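Local coordinates for TssK (Serratia sp. FS14, PDB 5Y0E), which probably serves as a trimeric component of the type VI secretion system baseplate, at residues G40-Q52 with A61-F75. Sequence-based numbering, arbitrary orientation.
Sequences GCFWGFLTLDLDQ and ALNAASGIMPDGTPF
Residues 44-50 run antiparallel to 62-68, their backbones paired from Gly-44 with Ile-68 to Leu-50 with Leu-62, the short strands 47-50 and 64-68 meeting at 153°. Gly-44 N gives a hydrogen bond to Ile-68 O (2.8 Å), and Ile-68 N returns a hydrogen bond to Gly-44 O (2.9 Å). Two classic beta bulges interrupt the ladder: Leu-46 and Thr-47 both face Ser-66, while Asn-63 and Ala-64 both face Asp-49. Gly-67 CA-H makes a close contact with Gly-44 O (3.1 Å from CA). Strands 44-50 and 62-68 are the first two of a three-stranded antiparallel meander completed by 74-78. On one face Leu-48 CD2 sits over the centre of the Phe-45 ring, while Phe-45 CE1 approaches Phe-75 CZ (3.7 Å), the two planes 80° apart. Leu-48, its CG anti to the backbone N (chi1 -173°), brings CD1 to 3.9 Å from both Leu-62 CD2 and Ala-65 CB. Leu-100 of strand 96-103 packs on Phe-45 and Phe-75. At the second bulge Asn-63 ND2 makes a weak hydrogen bond to Asp-49 OD2 (3.3 Å), on the face opposite Leu-48. Just before Gly-44, Phe-42 turns its ring edge to Pro-70 O (3.5 Å from CE1), and His-38 NE2 of a neighbouring subunit hydrogen-bonds Phe-42 O.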
ATOM      1  N   GLY A  40      -6.655   9.872 -10.405  1.00 47.06           N
ATOM      2  CA  GLY A  40      -7.326   8.936 -11.271  1.00 48.33           C
ATOM      3  C   GLY A  40      -8.457   8.247 -10.532  1.00 47.63           C
ATOM      4  O   GLY A  40      -8.443   8.108  -9.308  1.00 45.90           O
ATOM      5  N   CYS A  41      -9.451   7.816 -11.294  1.00 45.05           N
ATOM      6  CA  CYS A  41     -10.599   7.098 -10.744  1.00 44.01           C
ATOM      7  C   CYS A  41     -11.295   7.949  -9.695  1.00 44.36           C
ATOM      8  O   CYS A  41     -11.595   7.491  -8.596  1.00 43.73           O
ATOM      9  CB  CYS A  41     -10.189   5.741 -10.165  1.00 48.64           C
ATOM     10  SG  CYS A  41      -9.290   4.682 -11.294  1.00 46.43           S
ATOM     11  N   PHE A  42     -11.555   9.201 -10.062  1.00 43.58           N
ATOM     12  CA  PHE A  42     -12.034  10.223  -9.144  1.00 43.86           C
ATOM     13  C   PHE A  42     -13.534  10.179  -8.903  1.00 43.76           C
ATOM     14  O   PHE A  42     -14.005  10.843  -7.982  1.00 42.27           O
ATOM     15  CB  PHE A  42     -11.657  11.595  -9.672  1.00 41.37           C
ATOM     16  CG  PHE A  42     -12.165  11.870 -11.050  1.00 41.60           C
ATOM     17  CD1 PHE A  42     -13.460  12.275 -11.256  1.00 38.87           C
ATOM     18  CD2 PHE A  42     -11.346  11.735 -12.136  1.00 41.18           C
ATOM     19  CE1 PHE A  42     -13.923  12.521 -12.502  1.00 37.05           C
ATOM     20  CE2 PHE A  42     -11.820  11.987 -13.393  1.00 39.46           C
ATOM     21  CZ  PHE A  42     -13.102  12.381 -13.571  1.00 37.61           C
ATOM     22  N   TRP A  43     -14.284   9.431  -9.705  1.00 42.91           N
ATOM     23  CA  TRP A  43     -15.725   9.317  -9.587  1.00 41.32           C
ATOM     24  C   TRP A  43     -16.094   8.087  -8.779  1.00 40.87           C
ATOM     25  O   TRP A  43     -15.334   7.129  -8.710  1.00 41.68           O
ATOM     26  CB  TRP A  43     -16.364   9.232 -10.963  1.00 39.32           C
ATOM     27  CG  TRP A  43     -15.944   8.027 -11.705  1.00 42.71           C
ATOM     28  CD1 TRP A  43     -16.612   6.847 -11.797  1.00 42.86           C
ATOM     29  CD2 TRP A  43     -14.739   7.862 -12.443  1.00 43.85           C
ATOM     30  NE1 TRP A  43     -15.905   5.967 -12.557  1.00 43.34           N
ATOM     31  CE2 TRP A  43     -14.755   6.567 -12.975  1.00 41.77           C
ATOM     32  CE3 TRP A  43     -13.650   8.691 -12.715  1.00 43.55           C
ATOM     33  CZ2 TRP A  43     -13.728   6.078 -13.763  1.00 46.44           C
ATOM     34  CZ3 TRP A  43     -12.636   8.213 -13.486  1.00 41.66           C
ATOM     35  CH2 TRP A  43     -12.674   6.913 -14.007  1.00 45.84           C
ATOM     36  N   GLY A  44     -17.255   8.123  -8.167  1.00 38.98           N
ATOM     37  CA  GLY A  44     -17.800   6.973  -7.492  1.00 38.30           C
ATOM     38  C   GLY A  44     -18.528   7.407  -6.254  1.00 38.12           C
ATOM     39  O   GLY A  44     -18.725   8.590  -6.022  1.00 41.80           O
ATOM     40  N   PHE A  45     -18.909   6.442  -5.437  1.00 37.03           N
ATOM     41  CA  PHE A  45     -19.600   6.695  -4.183  1.00 37.69           C
ATOM     42  C   PHE A  45     -18.632   6.672  -3.021  1.00 36.58           C
ATOM     43  O   PHE A  45     -17.751   5.819  -2.948  1.00 37.51           O
ATOM     44  CB  PHE A  45     -20.697   5.661  -3.915  1.00 37.26           C
ATOM     45  CG  PHE A  45     -21.853   5.793  -4.812  1.00 37.58           C
ATOM     46  CD1 PHE A  45     -22.846   6.703  -4.539  1.00 39.73           C
ATOM     47  CD2 PHE A  45     -21.943   5.038  -5.950  1.00 38.08           C
ATOM     48  CE1 PHE A  45     -23.898   6.854  -5.378  1.00 38.81           C
ATOM     49  CE2 PHE A  45     -23.000   5.184  -6.796  1.00 39.02           C
ATOM     50  CZ  PHE A  45     -23.978   6.099  -6.508  1.00 40.62           C
ATOM     51  N   LEU A  46     -18.817   7.619  -2.115  1.00 39.84           N
ATOM     52  CA  LEU A  46     -18.297   7.520  -0.769  1.00 38.53           C
ATOM     53  C   LEU A  46     -19.248   6.782   0.135  1.00 39.13           C
ATOM     54  O   LEU A  46     -18.820   6.052   1.018  1.00 39.52           O
ATOM     55  CB  LEU A  46     -18.072   8.904  -0.181  1.00 40.20           C
ATOM     56  CG  LEU A  46     -16.886   9.638  -0.729  1.00 40.97           C
ATOM     57  CD1 LEU A  46     -17.114  11.072  -0.452  1.00 43.13           C
ATOM     58  CD2 LEU A  46     -15.663   9.126  -0.022  1.00 38.81           C
ATOM     59  N   THR A  47     -20.532   7.021  -0.045  1.00 42.19           N
ATOM     60  CA  THR A  47     -21.571   6.431   0.766  1.00 40.20           C
ATOM     61  C   THR A  47     -22.747   6.116  -0.137  1.00 42.03           C
ATOM     62  O   THR A  47     -22.972   6.785  -1.145  1.00 45.46           O
ATOM     63  CB  THR A  47     -22.005   7.358   1.906  1.00 40.46           C
ATOM     64  OG1 THR A  47     -22.374   8.636   1.387  1.00 42.84           O
ATOM     65  CG2 THR A  47     -20.896   7.534   2.882  1.00 35.95           C
ATOM     66  N   LEU A  48     -23.483   5.076   0.227  1.00 40.63           N
ATOM     67  CA  LEU A  48     -24.598   4.607  -0.584  1.00 42.99           C
ATOM     68  C   LEU A  48     -25.507   3.824   0.337  1.00 48.15           C
ATOM     69  O   LEU A  48     -25.080   2.822   0.905  1.00 53.04           O
ATOM     70  CB  LEU A  48     -24.115   3.737  -1.738  1.00 37.92           C
ATOM     71  CG  LEU A  48     -25.131   3.308  -2.766  1.00 37.32           C
ATOM     72  CD1 LEU A  48     -26.028   4.455  -3.071  1.00 44.57           C
ATOM     73  CD2 LEU A  48     -24.436   2.913  -4.004  1.00 38.83           C
ATOM     74  N   ASP A  49     -26.737   4.288   0.513  1.00 49.66           N
ATOM     75  CA  ASP A  49     -27.697   3.602   1.362  1.00 51.44           C
ATOM     76  C   ASP A  49     -28.964   3.339   0.572  1.00 52.32           C
ATOM     77  O   ASP A  49     -29.774   4.244   0.357  1.00 53.64           O
ATOM     78  CB  ASP A  49     -28.011   4.394   2.619  1.00 50.87           C
ATOM     79  CG  ASP A  49     -28.875   3.603   3.586  1.00 57.24           C
ATOM     80  OD1 ASP A  49     -28.990   2.370   3.431  1.00 57.33           O
ATOM     81  OD2 ASP A  49     -29.445   4.210   4.509  1.00 63.98           O
ATOM     82  N   LEU A  50     -29.147   2.095   0.173  1.00 55.28           N
ATOM     83  CA  LEU A  50     -30.347   1.714  -0.541  1.00 55.25           C
ATOM     84  C   LEU A  50     -31.472   1.426   0.445  1.00 56.97           C
ATOM     85  O   LEU A  50     -31.258   0.824   1.497  1.00 57.79           O
ATOM     86  CB  LEU A  50     -30.050   0.497  -1.403  1.00 52.49           C
ATOM     87  CG  LEU A  50     -30.981   0.242  -2.557  1.00 52.10           C
ATOM     88  CD1 LEU A  50     -30.169  -0.324  -3.676  1.00 48.19           C
ATOM     89  CD2 LEU A  50     -32.046  -0.730  -2.112  1.00 63.54           C
ATOM     90  N   ASP A  51     -32.673   1.875   0.116  1.00 55.87           N
ATOM     91  CA  ASP A  51     -33.803   1.611   0.992  1.00 58.91           C
ATOM     92  C   ASP A  51     -34.338   0.216   0.716  1.00 61.26           C
ATOM     93  O   ASP A  51     -34.896  -0.052  -0.351  1.00 60.02           O
ATOM     94  CB  ASP A  51     -34.907   2.640   0.823  1.00 61.76           C
ATOM     95  CG  ASP A  51     -36.019   2.432   1.818  1.00 65.48           C
ATOM     96  OD1 ASP A  51     -35.723   2.186   3.010  1.00 65.78           O
ATOM     97  OD2 ASP A  51     -37.186   2.483   1.413  1.00 66.76           O
ATOM     98  N   GLN A  52     -34.174  -0.666   1.688  1.00 63.37           N
ATOM     99  CA  GLN A  52     -34.592  -2.044   1.516  1.00 63.05           C
ATOM    100  C   GLN A  52     -36.104  -2.175   1.592  1.00 66.73           C
ATOM    101  O   GLN A  52     -36.700  -2.976   0.865  1.00 67.79           O
ATOM    102  CB  GLN A  52     -33.925  -2.903   2.579  1.00 63.46           C
ATOM    103  CG  GLN A  52     -32.439  -2.966   2.422  1.00 64.59           C
ATOM    104  CD  GLN A  52     -32.045  -3.915   1.319  1.00 69.60           C
ATOM    105  OE1 GLN A  52     -32.724  -4.916   1.075  1.00 66.00           O
ATOM    106  NE2 GLN A  52     -30.947  -3.604   0.634  1.00 69.97           N
ATOM    107  N   ALA A  61     -34.836   2.704  -4.398  1.00 47.63           N
ATOM    108  CA  ALA A  61     -34.768   3.997  -3.750  1.00 50.35           C
ATOM    109  C   ALA A  61     -33.490   4.116  -2.931  1.00 50.77           C
ATOM    110  O   ALA A  61     -33.106   3.186  -2.221  1.00 50.31           O
ATOM    111  CB  ALA A  61     -35.985   4.213  -2.867  1.00 50.57           C
ATOM    112  N   LEU A  62     -32.855   5.276  -3.006  1.00 50.54           N
ATOM    113  CA  LEU A  62     -31.670   5.567  -2.211  1.00 49.11           C
ATOM    114  C   LEU A  62     -32.057   6.388  -0.994  1.00 49.64           C
ATOM    115  O   LEU A  62     -32.525   7.511  -1.137  1.00 51.44           O
ATOM    116  CB  LEU A  62     -30.644   6.323  -3.037  1.00 44.91           C
ATOM    117  CG  LEU A  62     -30.303   5.569  -4.298  1.00 45.87           C
ATOM    118  CD1 LEU A  62     -29.276   6.316  -5.092  1.00 43.28           C
ATOM    119  CD2 LEU A  62     -29.804   4.210  -3.914  1.00 45.16           C
ATOM    120  N   ASN A  63     -31.854   5.831   0.198  1.00 51.91           N
ATOM    121  CA  ASN A  63     -31.983   6.628   1.416  1.00 51.37           C
ATOM    122  C   ASN A  63     -31.040   7.830   1.394  1.00 53.27           C
ATOM    123  O   ASN A  63     -31.439   8.953   1.703  1.00 54.91           O
ATOM    124  CB  ASN A  63     -31.689   5.765   2.644  1.00 52.92           C
ATOM    125  CG  ASN A  63     -32.874   4.947   3.093  1.00 54.31           C
ATOM    126  OD1 ASN A  63     -34.017   5.361   2.956  1.00 59.31           O
ATOM    127  ND2 ASN A  63     -32.601   3.781   3.658  1.00 55.70           N
ATOM    128  N   ALA A  64     -29.782   7.605   1.030  1.00 52.19           N
ATOM    129  CA  ALA A  64     -28.726   8.598   1.118  1.00 48.26           C
ATOM    130  C   ALA A  64     -27.585   8.156   0.219  1.00 48.37           C
ATOM    131  O   ALA A  64     -27.438   6.969  -0.065  1.00 50.02           O
ATOM    132  CB  ALA A  64     -28.237   8.758   2.555  1.00 46.24           C
ATOM    133  N   ALA A  65     -26.778   9.114  -0.217  1.00 45.78           N
ATOM    134  CA  ALA A  65     -25.602   8.803  -1.015  1.00 45.64           C
ATOM    135  C   ALA A  65     -24.720  10.036  -1.116  1.00 45.87           C
ATOM    136  O   ALA A  65     -25.195  11.163  -1.001  1.00 47.72           O
ATOM    137  CB  ALA A  65     -25.990   8.325  -2.411  1.00 43.38           C
ATOM    138  N   SER A  66     -23.431   9.812  -1.351  1.00 44.50           N
ATOM    139  CA  SER A  66     -22.516  10.911  -1.616  1.00 40.79           C
ATOM    140  C   SER A  66     -21.377  10.411  -2.484  1.00 41.75           C
ATOM    141  O   SER A  66     -21.033   9.229  -2.459  1.00 42.40           O
ATOM    142  CB  SER A  66     -21.984  11.520  -0.326  1.00 40.41           C
ATOM    143  OG  SER A  66     -21.364  10.541   0.470  1.00 45.70           O
ATOM    144  N   GLY A  67     -20.797  11.312  -3.248  1.00 35.45           N
ATOM    145  CA  GLY A  67     -19.736  10.890  -4.128  1.00 35.56           C
ATOM    146  C   GLY A  67     -19.492  11.928  -5.201  1.00 36.25           C
ATOM    147  O   GLY A  67     -19.772  13.101  -5.013  1.00 38.29           O
ATOM    148  N   ILE A  68     -18.979  11.459  -6.327  1.00 36.49           N
ATOM    149  CA  ILE A  68     -18.621  12.299  -7.454  1.00 37.23           C
ATOM    150  C   ILE A  68     -19.024  11.606  -8.747  1.00 40.46           C
ATOM    151  O   ILE A  68     -18.729  10.426  -8.948  1.00 41.39           O
ATOM    152  CB  ILE A  68     -17.116  12.609  -7.447  1.00 38.29           C
ATOM    153  CG1 ILE A  68     -16.821  13.657  -6.391  1.00 40.83           C
ATOM    154  CG2 ILE A  68     -16.681  13.136  -8.775  1.00 39.48           C
ATOM    155  CD1 ILE A  68     -15.518  13.488  -5.753  1.00 43.75           C
ATOM    156  N   MET A  69     -19.678  12.335  -9.620  1.00 40.69           N
ATOM    157  CA  MET A  69     -20.111  11.808 -10.888  1.00 41.28           C
ATOM    158  C   MET A  69     -18.954  11.785 -11.866  1.00 42.50           C
ATOM    159  O   MET A  69     -17.944  12.451 -11.665  1.00 43.52           O
ATOM    160  CB  MET A  69     -21.253  12.650 -11.436  1.00 42.21           C
ATOM    161  CG  MET A  69     -22.478  12.648 -10.538  1.00 43.71           C
ATOM    162  SD  MET A  69     -23.272  11.033 -10.320  1.00 46.53           S
ATOM    163  CE  MET A  69     -23.794  10.731 -11.971  1.00 40.94           C
ATOM    164  N   PRO A  70     -19.058  10.997 -12.925  1.00 44.22           N
ATOM    165  CA  PRO A  70     -17.940  10.905 -13.865  1.00 45.04           C
ATOM    166  C   PRO A  70     -17.571  12.216 -14.499  1.00 44.48           C
ATOM    167  O   PRO A  70     -16.424  12.374 -14.920  1.00 43.96           O
ATOM    168  CB  PRO A  70     -18.447   9.897 -14.898  1.00 41.60           C
ATOM    169  CG  PRO A  70     -19.290   9.028 -14.117  1.00 42.95           C
ATOM    170  CD  PRO A  70     -19.990   9.878 -13.098  1.00 41.00           C
ATOM    171  N   ASP A  71     -18.493  13.160 -14.587  1.00 46.07           N
ATOM    172  CA  ASP A  71     -18.197  14.454 -15.172  1.00 44.63           C
ATOM    173  C   ASP A  71     -17.584  15.428 -14.175  1.00 44.00           C
ATOM    174  O   ASP A  71     -17.326  16.570 -14.540  1.00 46.59           O
ATOM    175  CB  ASP A  71     -19.453  15.067 -15.777  1.00 41.44           C
ATOM    176  CG  ASP A  71     -20.408  15.545 -14.739  1.00 46.11           C
ATOM    177  OD1 ASP A  71     -20.328  15.085 -13.588  1.00 45.13           O
ATOM    178  OD2 ASP A  71     -21.255  16.372 -15.079  1.00 49.57           O
ATOM    179  N   GLY A  72     -17.352  15.004 -12.942  1.00 42.30           N
ATOM    180  CA  GLY A  72     -16.684  15.802 -11.944  1.00 40.23           C
ATOM    181  C   GLY A  72     -17.595  16.367 -10.879  1.00 43.95           C
ATOM    182  O   GLY A  72     -17.112  17.015  -9.950  1.00 40.79           O
ATOM    183  N   THR A  73     -18.883  16.119 -10.972  1.00 45.29           N
ATOM    184  CA  THR A  73     -19.828  16.814 -10.132  1.00 41.71           C
ATOM    185  C   THR A  73     -19.967  16.113  -8.796  1.00 40.45           C
ATOM    186  O   THR A  73     -20.422  14.972  -8.761  1.00 43.31           O
ATOM    187  CB  THR A  73     -21.160  16.872 -10.814  1.00 40.56           C
ATOM    188  OG1 THR A  73     -20.975  17.399 -12.119  1.00 39.64           O
ATOM    189  CG2 THR A  73     -22.101  17.746 -10.032  1.00 40.74           C
ATOM    190  N   PRO A  74     -19.606  16.747  -7.692  1.00 39.47           N
ATOM    191  CA  PRO A  74     -19.872  16.163  -6.377  1.00 39.58           C
ATOM    192  C   PRO A  74     -21.339  16.250  -6.021  1.00 40.02           C
ATOM    193  O   PRO A  74     -22.061  17.120  -6.497  1.00 41.92           O
ATOM    194  CB  PRO A  74     -19.036  17.028  -5.436  1.00 39.79           C
ATOM    195  CG  PRO A  74     -18.869  18.303  -6.146  1.00 38.73           C
ATOM    196  CD  PRO A  74     -18.873  18.015  -7.602  1.00 39.82           C
ATOM    197  N   PHE A  75     -21.776  15.340  -5.162  1.00 39.23           N
ATOM    198  CA  PHE A  75     -23.165  15.291  -4.748  1.00 35.68           C
ATOM    199  C   PHE A  75     -23.245  14.672  -3.373  1.00 39.96           C
ATOM    200  O   PHE A  75     -22.379  13.908  -2.963  1.00 45.66           O
ATOM    201  CB  PHE A  75     -24.047  14.486  -5.716  1.00 37.81           C
ATOM    202  CG  PHE A  75     -23.672  13.040  -5.806  1.00 40.22           C
ATOM    203  CD1 PHE A  75     -24.197  12.122  -4.930  1.00 41.48           C
ATOM    204  CD2 PHE A  75     -22.761  12.616  -6.743  1.00 38.04           C
ATOM    205  CE1 PHE A  75     -23.820  10.825  -4.990  1.00 39.43           C
ATOM    206  CE2 PHE A  75     -22.398  11.323  -6.806  1.00 38.08           C
ATOM    207  CZ  PHE A  75     -22.923  10.422  -5.931  1.00 40.42           C
TER